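Long-range contacts in titin (Homo sapiens, PDB 5JDD), which probably works as a giant elastic filament protein of the muscle sarcomere, here represented by three tandem immunoglobulin domains of its I-band: residues Q63-S68 against L86-L91; H92-M97 against E111-H116; E101-K106 against T174-M179; V119-L124 against K143-I148; I195-T200 against S256-Y261. All blocks are in the same frame, centred on the assembly; numbering follows the deposited sequence. Where two conformers were deposited one is given.

Contact 1: Q63-S68 against L86-L91; sequences QNISPS and LFVETL
The pyrrolidine ring of Pro67 meets Val88 and Thr90; no aromatic ring takes part in this contact. The ring reaches Thr90 through CG, which lies 4.1 Å from Thr90 CG2, and the two side chains cross at about a right angle. Pro67 CA sits 4.2 Å from Val88 CG1. The flat peptide just before the proline offers its carbonyl: Ser66 O is 3.7 Å from Val88 CG2. The two Val88 methyls thus have different partners: CG1 the proline, CG2 the preceding carbonyl. CG2 also touches Ile65 CD1, at 4.2 Å. Ile65 CG1 lies between its backbone N and carbonyl carbon (chi1 61°). CD1 then carries the contact on to Leu86 CD1, 4.2 Å away, and these two side chains meet tip to tip. The contact is mostly apolar and runs from the buried Ile65 and Leu86 to the exposed Pro67. The loop has its own polar support, since Ser66 N is bonded to Asp69 OD2. In the fold, segment 63-68 lies in the loop joining strand 57-62 of one immunoglobulin sheet to strand 71-77 of the other. It packs on the end of strand 80-89, while Ile65 and Leu86 also touch Val21 of strand 21-27.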
# COMPACT_ATOMS: atom_id res chain seq x y z
N GLN A 63 6.71 -16.54 -27.27
CA GLN A 63 6.92 -16.87 -25.88
C GLN A 63 7.42 -15.66 -25.11
O GLN A 63 8.21 -14.87 -25.63
CB GLN A 63 7.90 -18.04 -25.77
CG GLN A 63 7.39 -19.28 -26.51
CD GLN A 63 8.44 -20.35 -26.70
OE1 GLN A 63 8.20 -21.53 -26.45
NE2 GLN A 63 9.62 -19.94 -27.17
N ASN A 64 6.92 -15.50 -23.88
CA ASN A 64 7.37 -14.44 -22.96
C ASN A 64 7.32 -13.06 -23.61
O ASN A 64 8.33 -12.37 -23.69
CB ASN A 64 8.79 -14.76 -22.45
CG ASN A 64 9.20 -13.89 -21.27
OD1 ASN A 64 8.39 -13.19 -20.67
ND2 ASN A 64 10.49 -13.94 -20.93
N ILE A 65 6.13 -12.67 -24.07
CA ILE A 65 6.01 -11.46 -24.90
C ILE A 65 6.41 -10.18 -24.18
O ILE A 65 6.23 -10.03 -22.97
CB ILE A 65 4.61 -11.28 -25.51
CG1 ILE A 65 3.55 -11.15 -24.41
CG2 ILE A 65 4.27 -12.43 -26.46
CD1 ILE A 65 2.14 -11.04 -24.98
N SER A 66 6.98 -9.28 -24.96
CA SER A 66 7.34 -7.96 -24.46
C SER A 66 6.55 -6.91 -25.24
O SER A 66 5.96 -7.21 -26.29
CB SER A 66 8.84 -7.71 -24.61
OG SER A 66 9.23 -7.72 -25.97
N PRO A 67 6.50 -5.68 -24.73
CA PRO A 67 5.77 -4.65 -25.47
C PRO A 67 6.28 -4.48 -26.91
O PRO A 67 5.50 -4.11 -27.79
CB PRO A 67 6.03 -3.39 -24.65
CG PRO A 67 6.15 -3.90 -23.24
CD PRO A 67 6.87 -5.22 -23.37
N SER A 68 7.56 -4.76 -27.16
CA SER A 68 8.10 -4.65 -28.52
C SER A 68 7.50 -5.67 -29.49
O SER A 68 7.61 -5.51 -30.72
CB SER A 68 9.62 -4.74 -28.51
OG SER A 68 10.06 -6.01 -28.05
N LEU A 86 -1.33 -8.32 -32.27
CA LEU A 86 -1.09 -8.59 -30.86
C LEU A 86 -1.13 -7.27 -30.10
O LEU A 86 -0.41 -6.33 -30.45
CB LEU A 86 0.28 -9.25 -30.66
CG LEU A 86 0.76 -9.39 -29.20
CD1 LEU A 86 -0.13 -10.31 -28.39
CD2 LEU A 86 2.19 -9.91 -29.15
N PHE A 87 -1.97 -7.20 -29.08
CA PHE A 87 -1.97 -6.08 -28.14
C PHE A 87 -1.42 -6.59 -26.83
O PHE A 87 -1.90 -7.59 -26.28
CB PHE A 87 -3.39 -5.56 -27.96
CG PHE A 87 -3.98 -4.98 -29.21
CD1 PHE A 87 -3.67 -3.69 -29.59
CD2 PHE A 87 -4.83 -5.73 -30.01
CE1 PHE A 87 -4.20 -3.13 -30.75
CE2 PHE A 87 -5.36 -5.19 -31.18
CZ PHE A 87 -5.04 -3.89 -31.55
N VAL A 88 -0.39 -5.91 -26.33
CA VAL A 88 0.27 -6.32 -25.09
C VAL A 88 -0.18 -5.43 -23.95
O VAL A 88 0.12 -4.24 -23.94
CB VAL A 88 1.80 -6.25 -25.22
CG1 VAL A 88 2.49 -6.71 -23.93
CG2 VAL A 88 2.29 -7.10 -26.39
N GLU A 89 -0.93 -5.98 -23.00
CA GLU A 89 -1.32 -5.21 -21.83
C GLU A 89 -0.13 -5.17 -20.87
O GLU A 89 0.57 -6.18 -20.70
CB GLU A 89 -2.58 -5.77 -21.16
CG GLU A 89 -3.84 -5.62 -22.04
CD GLU A 89 -5.14 -5.86 -21.30
OE1 GLU A 89 -5.12 -6.23 -20.10
OE2 GLU A 89 -6.21 -5.69 -21.93
N THR A 90 0.14 -4.01 -20.29
CA THR A 90 1.19 -3.89 -19.30
C THR A 90 0.58 -3.54 -17.96
O THR A 90 -0.49 -2.92 -17.91
CB THR A 90 2.21 -2.81 -19.69
OG1 THR A 90 1.54 -1.54 -19.71
CG2 THR A 90 2.81 -3.10 -21.05
N LEU A 91 1.24 -3.94 -16.89
CA LEU A 91 0.79 -3.60 -15.54
C LEU A 91 1.08 -2.13 -15.29
O LEU A 91 2.21 -1.68 -15.48
CB LEU A 91 1.53 -4.43 -14.51
CG LEU A 91 1.38 -5.95 -14.60
CD1 LEU A 91 2.20 -6.65 -13.52
CD2 LEU A 91 -0.08 -6.39 -14.51

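Contact 2: H92-M97 against E111-H116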
# COMPACT_ATOMS: atom_id res chain seq x y z
N HIS A 92 0.06 -1.38 -14.88
CA HIS A 92 0.27 0.04 -14.63
C HIS A 92 -0.66 0.58 -13.56
O HIS A 92 -1.66 -0.04 -13.20
CB HIS A 92 0.10 0.84 -15.93
CG HIS A 92 -1.25 0.72 -16.57
ND1 HIS A 92 -1.57 -0.30 -17.44
CD2 HIS A 92 -2.36 1.49 -16.47
CE1 HIS A 92 -2.82 -0.15 -17.85
NE2 HIS A 92 -3.32 0.93 -17.28
N ILE A 93 -0.31 1.76 -13.06
CA ILE A 93 -1.07 2.44 -12.02
C ILE A 93 -2.27 3.15 -12.63
O ILE A 93 -2.12 3.84 -13.65
CB ILE A 93 -0.19 3.47 -11.30
CG1 ILE A 93 1.03 2.80 -10.65
CG2 ILE A 93 -0.99 4.25 -10.26
CD1 ILE A 93 0.69 1.80 -9.57
N THR A 94 -3.45 2.99 -12.03
CA THR A 94 -4.65 3.70 -12.51
C THR A 94 -5.16 4.75 -11.53
O THR A 94 -5.97 5.59 -11.90
CB THR A 94 -5.81 2.76 -12.84
OG1 THR A 94 -6.29 2.19 -11.62
CG2 THR A 94 -5.36 1.64 -13.78
N LYS A 95 -4.72 4.70 -10.28
CA LYS A 95 -5.04 5.75 -9.32
C LYS A 95 -3.82 5.93 -8.42
O LYS A 95 -3.32 4.95 -7.86
CB LYS A 95 -6.28 5.41 -8.49
CG LYS A 95 -6.71 6.53 -7.56
CD LYS A 95 -7.92 6.14 -6.71
CE LYS A 95 -9.21 6.15 -7.50
NZ LYS A 95 -10.37 5.60 -6.74
N THR A 96 -3.35 7.16 -8.27
CA THR A 96 -2.14 7.42 -7.50
C THR A 96 -2.41 7.61 -6.02
O THR A 96 -3.56 7.67 -5.56
CB THR A 96 -1.37 8.66 -8.01
OG1 THR A 96 -2.14 9.84 -7.77
CG2 THR A 96 -1.08 8.53 -9.49
N MET A 97 -1.32 7.72 -5.27
CA MET A 97 -1.38 7.84 -3.83
C MET A 97 -1.24 9.28 -3.40
O MET A 97 -0.64 10.10 -4.09
CB MET A 97 -0.26 7.02 -3.22
CG MET A 97 -0.30 5.61 -3.76
SD MET A 97 0.58 4.50 -2.69
CE MET A 97 2.27 4.98 -3.10
N GLU A 111 -3.07 4.30 -0.43
CA GLU A 111 -3.74 3.39 -1.35
C GLU A 111 -3.46 3.78 -2.78
O GLU A 111 -3.43 4.96 -3.12
CB GLU A 111 -5.26 3.43 -1.17
CG GLU A 111 -5.79 3.18 0.21
CD GLU A 111 -7.23 3.62 0.32
OE1 GLU A 111 -7.99 3.38 -0.64
OE2 GLU A 111 -7.58 4.23 1.35
N CYS A 112 -3.33 2.77 -3.63
CA CYS A 112 -3.34 3.01 -5.06
C CYS A 112 -4.21 1.97 -5.74
O CYS A 112 -4.62 0.98 -5.11
CB CYS A 112 -1.92 2.98 -5.64
SG CYS A 112 -1.09 1.36 -5.59
N GLU A 113 -4.49 2.18 -7.02
CA GLU A 113 -5.22 1.20 -7.81
C GLU A 113 -4.37 0.85 -9.01
O GLU A 113 -3.66 1.71 -9.54
CB GLU A 113 -6.61 1.71 -8.22
CG GLU A 113 -7.53 1.91 -7.00
CD GLU A 113 -8.88 2.55 -7.30
OE1 GLU A 113 -9.34 2.55 -8.46
OE2 GLU A 113 -9.51 3.04 -6.33
N VAL A 114 -4.40 -0.42 -9.38
CA VAL A 114 -3.60 -0.93 -10.48
C VAL A 114 -4.50 -1.49 -11.59
O VAL A 114 -5.70 -1.66 -11.42
CB VAL A 114 -2.57 -1.99 -9.99
CG1 VAL A 114 -1.66 -1.39 -8.92
CG2 VAL A 114 -3.28 -3.23 -9.46
N SER A 115 -3.88 -1.77 -12.73
CA SER A 115 -4.60 -2.09 -13.96
C SER A 115 -5.19 -3.50 -14.02
O SER A 115 -6.11 -3.77 -14.79
CB SER A 115 -3.66 -1.89 -15.15
OG SER A 115 -2.49 -2.67 -14.98
N HIS A 116 -4.63 -4.41 -13.22
CA HIS A 116 -4.99 -5.82 -13.31
C HIS A 116 -5.13 -6.48 -11.94
O HIS A 116 -4.52 -6.04 -10.96
CB HIS A 116 -3.92 -6.58 -14.12
CG HIS A 116 -3.88 -6.19 -15.55
ND1 HIS A 116 -3.19 -5.08 -16.01
CD2 HIS A 116 -4.47 -6.73 -16.64
CE1 HIS A 116 -3.35 -4.98 -17.32
NE2 HIS A 116 -4.13 -5.96 -17.72
O HOH W 1 -7.86 -0.06 -11.69
O HOH W 2 -8.68 3.72 -10.84
O HOH W 3 -5.22 6.91 -3.66
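Lys95 and Glu113 form a salt bridge, with NZ 2.7 Å from OE2. The two side chains run side by side and point the same way, and NZ meets the carboxylate from above its plane. The backbone around them forms a classic beta bulge. Thr94 N, at 2.8 Å, and Lys95 N, at 3.3 Å, both donate to Glu113 O from the same face of its carbonyl plane. Glu113 N returns a bond to Lys95 O. Beyond the bulge, His92 N gives a nearly straight bond to Ser115 OG (2.9 Å, 165°). Ser115 CB sits over the His92 ring in a CH-pi contact, 3.4 Å from its centroid. The ring's ND1 is bonded to Thr90 O. Two waters bridge Thr94 OG1 to the other segment, one to Val114 O and one to Glu113 OE1. Packing takes over on the face of Ile93 and Val114, where Ile93 CD1 lies 4.0 Å from Val114 CG1. Farther along, Met97 CG rests on Cys112 CB at 3.6 Å. Strand 93-95 is the edge strand of an antiparallel immunoglobulin sheet. Strand 108-114 lies next to it in the sheet and is flanked by strand 144-149, while Ile93 and Val114 face Cys164 of the opposite sheet.

Contact 3: E101-K106 against T174-M179; sequences EVPETK and TVTPIM
Glu101, Val102 and Pro103 pair in parallel with Thr174, Val175 and Thr176. This is the pairing of the A' and G strands of an immunoglobulin I-set domain. Val102 N donates to Thr174 O (3.0 Å), and Thr176 N donates to Val102 O (2.9 Å). Glu104 N then continues the ladder to Thr176 O. On the outer face the Glu101 and Thr174 side chains lie side by side. Thr176 is on the same face, and its OG1 comes to 3.3 Å from Pro103 CA. On the other face Val175 CG1 packs 3.5 Å from Glu104 CA.

Past the paired strands, the Glu104 side chain takes over. Its CG lies between the backbone N and the carbonyl carbon (chi1 57°), and the chain is extended from there. CG rests 3.6 Å from Ile178 CG1. OE1 accepts from Ile178 N, which reaches it on the anti side of the carboxylate. A water donates to both OE1 and Ile178 O.

A type II turn from Pro103 to Lys106, closed by Lys106 N on Pro103 O, shapes the end of the first segment. The following immunoglobulin domain meets this end: Ile178 touches Ile206, and Ser207 N is bonded to Thr105 OG1. That same hydroxyl donates to Glu104 O over 2.6 Å, in the carbonyl plane and on a lone pair.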
# COMPACT_ATOMS: atom_id res chain seq x y z
N GLU A 101 -0.35 14.05 6.00
CA GLU A 101 0.17 14.42 7.30
C GLU A 101 -0.68 13.73 8.35
O GLU A 101 -1.92 13.81 8.29
CB GLU A 101 0.07 15.93 7.53
CG GLU A 101 0.92 16.78 6.64
CD GLU A 101 0.89 18.22 7.10
OE1 GLU A 101 0.08 18.52 8.01
OE2 GLU A 101 1.68 19.04 6.58
N VAL A 102 -0.04 13.07 9.30
CA VAL A 102 -0.73 12.29 10.32
C VAL A 102 -0.11 12.59 11.68
O VAL A 102 1.11 12.54 11.82
CB VAL A 102 -0.59 10.78 10.06
CG1 VAL A 102 -1.31 9.98 11.12
CG2 VAL A 102 -1.17 10.41 8.70
N PRO A 103 -0.94 12.89 12.69
CA PRO A 103 -0.36 13.12 14.01
C PRO A 103 0.32 11.87 14.55
O PRO A 103 -0.20 10.76 14.34
CB PRO A 103 -1.57 13.47 14.89
CG PRO A 103 -2.58 14.00 13.91
CD PRO A 103 -2.38 13.21 12.65
N GLU A 104 1.43 12.05 15.25
CA GLU A 104 2.10 10.92 15.88
C GLU A 104 1.13 10.15 16.76
O GLU A 104 0.21 10.72 17.36
CB GLU A 104 3.34 11.37 16.67
CG GLU A 104 3.04 12.40 17.72
CD GLU A 104 4.27 12.88 18.48
OE1 GLU A 104 4.19 13.95 19.10
OE2 GLU A 104 5.32 12.19 18.48
N THR A 105 1.36 8.83 16.80
CA THR A 105 0.52 7.81 17.47
C THR A 105 -0.71 7.37 16.67
O THR A 105 -1.30 6.32 16.96
CB THR A 105 0.10 8.14 18.93
OG1 THR A 105 -1.01 9.06 18.93
CG2 THR A 105 1.27 8.70 19.75
N LYS A 106 -1.09 8.13 15.65
CA LYS A 106 -2.26 7.76 14.86
C LYS A 106 -1.88 6.91 13.65
O LYS A 106 -0.70 6.75 13.34
CB LYS A 106 -3.08 8.99 14.46
CG LYS A 106 -3.63 9.75 15.67
CD LYS A 106 -4.56 10.89 15.26
CE LYS A 106 -5.87 10.36 14.69
NZ LYS A 106 -6.80 11.49 14.35
N THR A 174 4.20 12.63 6.37
CA THR A 174 4.78 13.52 7.36
C THR A 174 4.06 13.31 8.68
O THR A 174 2.87 13.58 8.78
CB THR A 174 4.63 14.98 6.92
OG1 THR A 174 5.21 15.16 5.61
CG2 THR A 174 5.31 15.91 7.91
N VAL A 175 4.77 12.80 9.68
CA VAL A 175 4.19 12.57 11.00
C VAL A 175 4.36 13.83 11.85
O VAL A 175 5.48 14.29 12.08
CB VAL A 175 4.83 11.36 11.67
CG1 VAL A 175 4.20 11.12 13.05
CG2 VAL A 175 4.65 10.13 10.80
N THR A 176 3.24 14.39 12.29
CA THR A 176 3.24 15.70 12.93
C THR A 176 3.20 15.61 14.46
O THR A 176 2.65 14.65 15.02
CB THR A 176 2.08 16.56 12.41
OG1 THR A 176 0.85 15.84 12.57
CG2 THR A 176 2.27 16.89 10.93
N PRO A 177 3.77 16.60 15.14
CA PRO A 177 3.93 16.50 16.60
C PRO A 177 2.66 16.82 17.37
O PRO A 177 1.96 17.78 17.04
CB PRO A 177 5.01 17.55 16.90
CG PRO A 177 4.85 18.56 15.81
CD PRO A 177 4.50 17.75 14.58
N ILE A 178 2.36 16.02 18.39
CA ILE A 178 1.29 16.40 19.31
C ILE A 178 1.70 17.64 20.07
O ILE A 178 2.86 17.78 20.49
CB ILE A 178 0.96 15.25 20.27
CG1 ILE A 178 0.35 14.09 19.48
CG2 ILE A 178 -0.01 15.73 21.39
CD1 ILE A 178 0.38 12.79 20.21
N MET A 179 0.77 18.57 20.23
CA MET A 179 1.02 19.75 21.04
C MET A 179 0.01 19.85 22.16
O MET A 179 -1.17 19.49 22.00
CB MET A 179 1.01 21.00 20.18
CG MET A 179 2.06 20.94 19.09
SD MET A 179 2.22 22.52 18.23
CE MET A 179 3.50 22.12 17.05
O HOH W 4 5.16 16.16 20.19

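Contact 4: V119-L124 against K143-I148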
# COMPACT_ATOMS: atom_id res chain seq x y z
N VAL A 119 -1.89 -8.58 -9.04
CA VAL A 119 -0.59 -7.93 -8.98
C VAL A 119 -0.07 -8.12 -7.56
O VAL A 119 -0.77 -7.81 -6.61
CB VAL A 119 -0.68 -6.42 -9.30
CG1 VAL A 119 0.65 -5.73 -9.03
CG2 VAL A 119 -1.10 -6.22 -10.74
N PRO A 120 1.16 -8.65 -7.41
CA PRO A 120 1.66 -8.85 -6.05
C PRO A 120 1.92 -7.53 -5.33
O PRO A 120 2.28 -6.53 -5.94
CB PRO A 120 2.97 -9.62 -6.24
CG PRO A 120 3.38 -9.32 -7.65
CD PRO A 120 2.13 -9.08 -8.44
N SER A 121 1.72 -7.54 -4.02
CA SER A 121 2.07 -6.38 -3.20
C SER A 121 3.56 -6.12 -3.23
O SER A 121 4.36 -7.02 -2.97
CB SER A 121 1.68 -6.64 -1.75
OG SER A 121 0.29 -6.81 -1.63
N MET A 122 3.94 -4.88 -3.50
CA MET A 122 5.34 -4.48 -3.38
C MET A 122 5.44 -3.04 -2.92
O MET A 122 5.24 -2.12 -3.70
CB MET A 122 6.09 -4.65 -4.71
CG MET A 122 7.59 -4.32 -4.61
SD MET A 122 8.49 -5.30 -3.38
CE MET A 122 8.33 -6.94 -4.05
N TRP A 123 5.76 -2.87 -1.64
CA TRP A 123 5.83 -1.56 -1.01
C TRP A 123 7.24 -1.26 -0.54
O TRP A 123 7.88 -2.10 0.08
CB TRP A 123 4.90 -1.52 0.20
CG TRP A 123 3.44 -1.57 -0.14
CD1 TRP A 123 2.64 -2.67 -0.23
CD2 TRP A 123 2.61 -0.44 -0.45
NE1 TRP A 123 1.36 -2.30 -0.58
CE2 TRP A 123 1.31 -0.94 -0.71
CE3 TRP A 123 2.84 0.93 -0.53
CZ2 TRP A 123 0.24 -0.10 -1.04
CZ3 TRP A 123 1.77 1.77 -0.85
CH2 TRP A 123 0.49 1.24 -1.11
N LEU A 124 7.71 -0.05 -0.82
CA LEU A 124 9.03 0.38 -0.38
C LEU A 124 8.90 1.59 0.54
O LEU A 124 7.98 2.39 0.40
CB LEU A 124 9.91 0.79 -1.57
CG LEU A 124 9.84 -0.03 -2.85
CD1 LEU A 124 10.77 0.59 -3.90
CD2 LEU A 124 10.21 -1.48 -2.59
N LYS A 143 -8.10 -4.82 -7.39
CA LYS A 143 -7.12 -3.94 -8.02
C LYS A 143 -6.66 -2.84 -7.07
O LYS A 143 -5.84 -2.01 -7.46
CB LYS A 143 -7.69 -3.34 -9.30
CG LYS A 143 -8.03 -4.35 -10.36
CD LYS A 143 -9.26 -3.85 -11.12
CE LYS A 143 -9.02 -3.72 -12.59
NZ LYS A 143 -10.24 -3.16 -13.25
N LEU A 144 -7.19 -2.82 -5.85
CA LEU A 144 -6.82 -1.82 -4.85
C LEU A 144 -5.71 -2.35 -3.95
O LEU A 144 -5.79 -3.46 -3.42
CB LEU A 144 -8.03 -1.43 -4.00
CG LEU A 144 -7.82 -0.45 -2.84
CD1 LEU A 144 -7.63 0.96 -3.35
CD2 LEU A 144 -8.99 -0.49 -1.86
N HIS A 145 -4.67 -1.55 -3.76
CA HIS A 145 -3.56 -1.92 -2.90
C HIS A 145 -3.40 -0.90 -1.80
O HIS A 145 -3.38 0.30 -2.07
CB HIS A 145 -2.27 -2.04 -3.70
CG HIS A 145 -2.23 -3.27 -4.56
ND1 HIS A 145 -1.62 -4.43 -4.15
CD2 HIS A 145 -2.79 -3.54 -5.76
CE1 HIS A 145 -1.77 -5.36 -5.08
NE2 HIS A 145 -2.47 -4.83 -6.07
N GLN A 146 -3.28 -1.37 -0.56
CA GLN A 146 -3.22 -0.48 0.58
C GLN A 146 -2.06 -0.82 1.52
O GLN A 146 -1.74 -2.00 1.75
CB GLN A 146 -4.55 -0.53 1.34
CG GLN A 146 -4.64 0.43 2.52
CD GLN A 146 -5.96 0.32 3.25
OE1 GLN A 146 -6.59 -0.74 3.27
NE2 GLN A 146 -6.40 1.42 3.85
N LEU A 147 -1.45 0.23 2.07
CA LEU A 147 -0.44 0.12 3.12
C LEU A 147 -0.96 0.89 4.32
O LEU A 147 -1.24 2.09 4.22
CB LEU A 147 0.89 0.71 2.67
CG LEU A 147 2.00 0.77 3.74
CD1 LEU A 147 2.43 -0.64 4.12
CD2 LEU A 147 3.20 1.56 3.25
N ILE A 148 -1.12 0.20 5.44
CA ILE A 148 -1.56 0.84 6.67
C ILE A 148 -0.40 0.84 7.67
O ILE A 148 0.21 -0.20 7.94
CB ILE A 148 -2.77 0.12 7.26
CG1 ILE A 148 -3.93 0.18 6.26
CG2 ILE A 148 -3.18 0.73 8.58
CD1 ILE A 148 -4.93 -0.93 6.42
O HOH W 5 -4.00 -6.39 -8.18
O HOH W 6 -0.81 -4.30 -1.48
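Trp123 packs on Leu147 between the two sheets of an immunoglobulin sandwich. Strand 123-125 supplies the tryptophan and strand 144-149 the leucine. From CB, the side chain sets off with CG anti to the carbonyl carbon (chi1 -69°). Along the five-membered ring, NE1 donates to a water at 3.1 Å. CD2, at the ring fusion, is 3.7 Å from Leu147 CB. The six-membered ring then lies flat against that methylene: CB is 3.5 Å from its centroid and only 3° off the normal, a CH-pi contact. CE3 also touches Leu147 CD2, at 3.8 Å. On the NE1 side CZ2 lies 3.5 Å from Gln146 C; at the tip CH2 still sits 3.8 Å from Leu147 CB.

The water on NE1 also bonds Ser121 OG and His145 ND1. It lies in plane at the edges of both rings, so one water joins the indole, the serine and the imidazole. A second water links His145 NE2 to Val119 N. Phe162 of strand 158-164 completes this part of the core; Trp123 meets it edge-to-face, and the Phe162 ring also meets that of His145. Val119 CB approaches His145 NE2 from the neighbouring loop. The shortest approach between the segments is at the edge of the imidazole, where His145 CE1 lies 3.1 Å from Val119 O.

Contact 5: I195-T200 against S256-Y261; sequences ITFEVT and STATLY
Phe197 and Leu260 turn toward each other through different first torsions. Phe197 CG is anti to its carbonyl carbon (chi1 -78°), while Leu260 CG is anti to its backbone N (chi1 173°). The two side chains cross at a slant, and the phenyl ring meets the opposite strand mainly by its rim. Phe197 CZ is 3.8 Å from Leu260 CB, which lies at the ring edge, near its plane. The backbone is met in the same way. Leu260 N sits in the ring plane at that edge, 3.9 Å from CZ, and Thr259 C is close by at 4.0 Å. The ring thus points into the strand instead of lying flat on it. Its CE1 corner reaches Ala258 CB at 4.1 Å.

This is part of the hydrophobic core of an immunoglobulin I-set domain. Strand 195-201 belongs to one sheet of the sandwich and strand 254-263 to the other. The axes of segments 195-200 and 256-261 pass 9.4 Å apart, too far for a backbone ladder, and run at 157° to each other. The gap is filled by alternate residues: Ile195, Phe197 and Val199 from one strand, Ser256, Ala258 and Leu260 from the other. Ile195 extends the row on one side of the phenylalanine, with CG2 4.2 Å from Leu260 CD1. The buried hydroxyl of Ser256 is satisfied by Leu184 N. Tyr247 of strand 245-251 brings its ring against that of Phe197, and Ile187 of strand 187-190 touches both Phe197 and Leu260.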
# COMPACT_ATOMS: atom_id res chain seq x y z
N ILE A 195 -9.76 14.67 43.18
CA ILE A 195 -9.10 15.68 42.35
C ILE A 195 -9.10 15.26 40.90
O ILE A 195 -9.22 14.07 40.59
CB ILE A 195 -7.64 15.95 42.82
CG1 ILE A 195 -6.74 14.71 42.66
CG2 ILE A 195 -7.64 16.38 44.28
CD1 ILE A 195 -5.97 14.62 41.30
N THR A 196 -8.97 16.23 40.00
CA THR A 196 -8.90 15.93 38.57
C THR A 196 -7.84 16.78 37.87
O THR A 196 -7.97 18.00 37.78
CB THR A 196 -10.26 16.17 37.88
OG1 THR A 196 -11.28 15.42 38.55
CG2 THR A 196 -10.19 15.75 36.42
N PHE A 197 -6.79 16.12 37.37
CA PHE A 197 -5.84 16.78 36.48
C PHE A 197 -6.42 16.77 35.08
O PHE A 197 -7.07 15.79 34.70
CB PHE A 197 -4.51 16.02 36.45
CG PHE A 197 -3.62 16.26 37.64
CD1 PHE A 197 -2.93 17.45 37.78
CD2 PHE A 197 -3.46 15.27 38.61
CE1 PHE A 197 -2.10 17.67 38.87
CE2 PHE A 197 -2.63 15.48 39.70
CZ PHE A 197 -1.95 16.68 39.83
N GLU A 198 -6.20 17.83 34.30
CA GLU A 198 -6.70 17.91 32.93
C GLU A 198 -5.68 18.54 31.99
O GLU A 198 -5.01 19.51 32.35
CB GLU A 198 -7.98 18.75 32.87
CG GLU A 198 -9.11 18.28 33.75
CD GLU A 198 -10.34 19.18 33.65
OE1 GLU A 198 -11.16 18.96 32.74
OE2 GLU A 198 -10.47 20.10 34.49
N VAL A 199 -5.55 17.96 30.80
CA VAL A 199 -4.75 18.56 29.73
C VAL A 199 -5.58 18.61 28.48
O VAL A 199 -6.49 17.81 28.29
CB VAL A 199 -3.49 17.74 29.36
CG1 VAL A 199 -2.44 17.87 30.40
CG2 VAL A 199 -3.85 16.28 29.13
N THR A 200 -5.28 19.57 27.62
CA THR A 200 -5.92 19.62 26.31
C THR A 200 -4.83 19.52 25.26
O THR A 200 -3.77 20.13 25.41
CB THR A 200 -6.76 20.90 26.12
OG1 THR A 200 -7.71 20.99 27.19
CG2 THR A 200 -7.50 20.85 24.79
N SER A 256 3.53 17.07 29.84
CA SER A 256 3.21 18.14 30.78
C SER A 256 3.24 17.55 32.18
O SER A 256 2.69 16.46 32.40
CB SER A 256 1.83 18.73 30.47
OG SER A 256 1.50 19.74 31.41
N THR A 257 3.87 18.25 33.12
CA THR A 257 3.97 17.76 34.50
C THR A 257 3.45 18.81 35.48
O THR A 257 3.63 20.01 35.27
CB THR A 257 5.42 17.37 34.87
OG1 THR A 257 5.88 16.33 33.99
CG2 THR A 257 5.51 16.85 36.30
N ALA A 258 2.77 18.35 36.54
CA ALA A 258 2.36 19.24 37.62
C ALA A 258 2.37 18.44 38.90
O ALA A 258 2.55 17.22 38.88
CB ALA A 258 0.99 19.82 37.36
N THR A 259 2.18 19.12 40.02
CA THR A 259 2.27 18.47 41.32
C THR A 259 0.93 18.46 42.04
O THR A 259 0.19 19.44 41.99
CB THR A 259 3.32 19.18 42.18
OG1 THR A 259 4.59 19.14 41.52
CG2 THR A 259 3.44 18.52 43.55
N LEU A 260 0.62 17.34 42.70
CA LEU A 260 -0.50 17.26 43.62
C LEU A 260 0.03 17.42 45.03
O LEU A 260 0.89 16.65 45.47
CB LEU A 260 -1.22 15.91 43.49
CG LEU A 260 -2.32 15.62 44.53
CD1 LEU A 260 -3.44 16.64 44.46
CD2 LEU A 260 -2.87 14.21 44.33
N TYR A 261 -0.48 18.43 45.73
CA TYR A 261 -0.20 18.61 47.15
C TYR A 261 -1.43 18.17 47.95
O TYR A 261 -2.57 18.45 47.57
CB TYR A 261 0.11 20.08 47.46
CG TYR A 261 1.34 20.61 46.76
CD1 TYR A 261 2.61 20.45 47.31
CD2 TYR A 261 1.24 21.27 45.54
CE1 TYR A 261 3.74 20.94 46.67
CE2 TYR A 261 2.36 21.74 44.88
CZ TYR A 261 3.60 21.58 45.46
OH TYR A 261 4.72 22.05 44.80

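Overall arrangement
Contacts 4 and 5 lie between the sheets of their domains. Contact 5 is buried and its side-chain contacts are apolar, whereas contact 4 mixes ring packing with bridging waters. Contacts 2 and 3 join neighbouring strands at sheet edges, so backbone bonds dominate: antiparallel with a bulge in contact 2, parallel in contact 3. Contact 1 is mostly apolar, between a loop and a strand end, and is partly buried. Contacts 2 and 4 share a sheet; strands 108-114 and 144-149 are neighbours, and the centres are 9 Å apart. Contacts 1 and 2 meet at one domain junction, through Glu89 and His116. Contact 3 lies at the next, its nearest atoms about 4 Å from contact 5, without touching it.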